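Local coordinates for endoribonuclease L-PSP/chorismate mutase-like domain-containing protein (Agrobacterium tumefaciens str., PDB 3D01) that is of unknown function but belongs to the YjgF/chorismate mutase-like family, whose members commonly form trimers with clefts between neighbouring subunits, at the interface of chains A and B. Coordinates in Å, arbitrary orientation; residue numbers count along the deposited sequence, not the author numbering. Chains: chain A/B, Uncharacterized protein.

The interface of chains A and B. Residues chain A 49, 108, 156, 158; chain B 104, 106, 141-142, 144.
Strands 44-50, 101-110 and 155-162 of chain A, through A:Gly49, A:Phe108, A:Glu156 and A:Asp158, face strands 99-110 and 140-146 of chain B across a sheet-to-sheet interface. The patch lies between two subunits of a deposited trimer, the assembly typical of the YjgF family, and the contact is not an exact two-fold, consistent with neighbours around a three-fold axis.

One end is polar. The ammonium NZ of B:Lys104 forms a salt bridge and hydrogen bond with the carboxylate OD2 of A:Asp158 at 2.8 Å. The lysine reaches from above the carboxylate, 61° out of its plane, rather than along it. Its chain leaves the backbone with CG opposite the backbone N, bends at chi2 (75°) and again at chi4, and thereby turns the ammonium toward the aspartate. The amide ND2 of B:Asn106 stands 3.8 Å from the same OD2, too far for a hydrogen bond, its amide plane inclined to the carboxylate by 50°.

Alongside, the backbone N of A:Gly49 donates to the carbonyl O of B:Arg141 over 2.8 Å, tying strand 44-50 to strand 140-146. The next residue, B:Ala142, turns its methyl CB toward the carboxylates of both A:Glu156 and A:Asp158.

At the other end, B:Val144 meets A:Phe108 and A:Glu156, its side chain crossing each at about a right angle. The extended chain of A:Glu156 carries its carboxylate up against B:Ala142 and B:Val144, which both lie on one side of it: OE2 lies 3.6 Å from CB of B:Ala142, and OE1 touches CG1 of B:Val144 in van der Waals contact. The valine methyl CG1 also sits over one face of the A:Phe108 ring, displaced toward the rim, in a CH-pi contact, with CG1 3.7 Å from CD2 of the phenylalanine.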
loop_
_atom_site.group_PDB
_atom_site.type_symbol
_atom_site.label_atom_id
_atom_site.label_comp_id
_atom_site.label_asym_id
_atom_site.label_seq_id
_atom_site.Cartn_x
_atom_site.Cartn_y
_atom_site.Cartn_z
ATOM N N GLY A 49 -3.965 -3.145 -8.700
ATOM C CA GLY A 49 -4.385 -4.432 -8.139
ATOM C C GLY A 49 -4.955 -5.304 -9.234
ATOM O O GLY A 49 -5.853 -4.882 -9.947
ATOM N N PHE A 108 -3.316 -9.240 -1.141
ATOM C CA PHE A 108 -4.561 -9.116 -0.444
ATOM C C PHE A 108 -5.347 -10.385 -0.625
ATOM O O PHE A 108 -5.722 -10.736 -1.772
ATOM C CB PHE A 108 -5.357 -7.935 -1.004
ATOM C CG PHE A 108 -4.584 -6.632 -1.058
ATOM C CD1 PHE A 108 -4.099 -6.046 0.102
ATOM C CD2 PHE A 108 -4.349 -6.010 -2.252
ATOM C CE1 PHE A 108 -3.411 -4.849 0.048
ATOM C CE2 PHE A 108 -3.652 -4.808 -2.297
ATOM C CZ PHE A 108 -3.192 -4.250 -1.158
ATOM N N GLU A 156 -6.107 -10.457 -4.557
ATOM C CA GLU A 156 -5.764 -9.291 -5.403
ATOM C C GLU A 156 -4.347 -8.902 -5.048
ATOM O O GLU A 156 -3.982 -8.886 -3.869
ATOM C CB GLU A 156 -6.730 -8.132 -5.157
ATOM C CG GLU A 156 -6.342 -6.812 -5.790
ATOM C CD GLU A 156 -7.304 -5.662 -5.447
ATOM O OE1 GLU A 156 -8.436 -5.951 -5.040
ATOM O OE2 GLU A 156 -6.919 -4.485 -5.614
ATOM N N ASP A 158 -1.099 -6.071 -6.028
ATOM C CA ASP A 158 -0.499 -4.970 -6.779
ATOM C C ASP A 158 1.020 -5.041 -6.693
ATOM O O ASP A 158 1.592 -5.869 -5.971
ATOM C CB ASP A 158 -1.104 -3.616 -6.371
ATOM C CG ASP A 158 -0.647 -3.118 -5.016
ATOM O OD1 ASP A 158 0.377 -3.622 -4.513
ATOM O OD2 ASP A 158 -1.339 -2.215 -4.435
ATOM N N LYS B 104 -0.889 6.725 -7.816
ATOM C CA LYS B 104 -1.608 5.587 -7.209
ATOM C C LYS B 104 -2.576 6.049 -6.124
ATOM O O LYS B 104 -2.276 6.950 -5.372
ATOM C CB LYS B 104 -0.575 4.597 -6.637
ATOM C CG LYS B 104 -1.126 3.373 -5.891
ATOM C CD LYS B 104 -1.691 2.379 -6.891
ATOM C CE LYS B 104 -2.147 1.095 -6.170
ATOM N NZ LYS B 104 -1.014 0.384 -5.454
ATOM N N ASN B 106 -4.807 3.925 -3.091
ATOM C CA ASN B 106 -5.238 2.690 -2.413
ATOM C C ASN B 106 -6.577 2.984 -1.736
ATOM O O ASN B 106 -6.648 3.802 -0.828
ATOM C CB ASN B 106 -4.189 2.191 -1.409
ATOM C CG ASN B 106 -2.845 1.917 -2.058
ATOM O OD1 ASN B 106 -1.848 2.611 -1.795
ATOM N ND2 ASN B 106 -2.804 0.912 -2.906
ATOM N N ARG B 141 -4.326 1.868 -9.211
ATOM C CA ARG B 141 -5.248 1.751 -8.087
ATOM C C ARG B 141 -5.272 0.348 -7.509
ATOM O O ARG B 141 -5.031 -0.611 -8.225
ATOM C CB ARG B 141 -6.672 2.027 -8.580
ATOM C CG ARG B 141 -7.635 2.502 -7.567
ATOM C CD ARG B 141 -8.988 2.897 -8.231
ATOM N NE ARG B 141 -9.866 1.765 -8.535
ATOM C CZ ARG B 141 -11.145 1.897 -8.921
ATOM N NH1 ARG B 141 -11.689 3.076 -9.040
ATOM N NH2 ARG B 141 -11.898 0.839 -9.152
ATOM N N ALA B 142 -5.600 0.268 -6.224
ATOM C CA ALA B 142 -6.094 -0.961 -5.611
ATOM C C ALA B 142 -7.399 -0.631 -4.889
ATOM O O ALA B 142 -7.571 0.469 -4.366
ATOM C CB ALA B 142 -5.101 -1.543 -4.655
ATOM N N VAL B 144 -10.059 -2.639 -2.151
ATOM C CA VAL B 144 -10.052 -3.824 -1.272
ATOM C C VAL B 144 -11.090 -3.651 -0.156
ATOM O O VAL B 144 -11.390 -2.510 0.273
ATOM C CB VAL B 144 -8.640 -4.066 -0.729
ATOM C CG1 VAL B 144 -7.672 -4.420 -1.862
ATOM C CG2 VAL B 144 -8.141 -2.859 0.054
#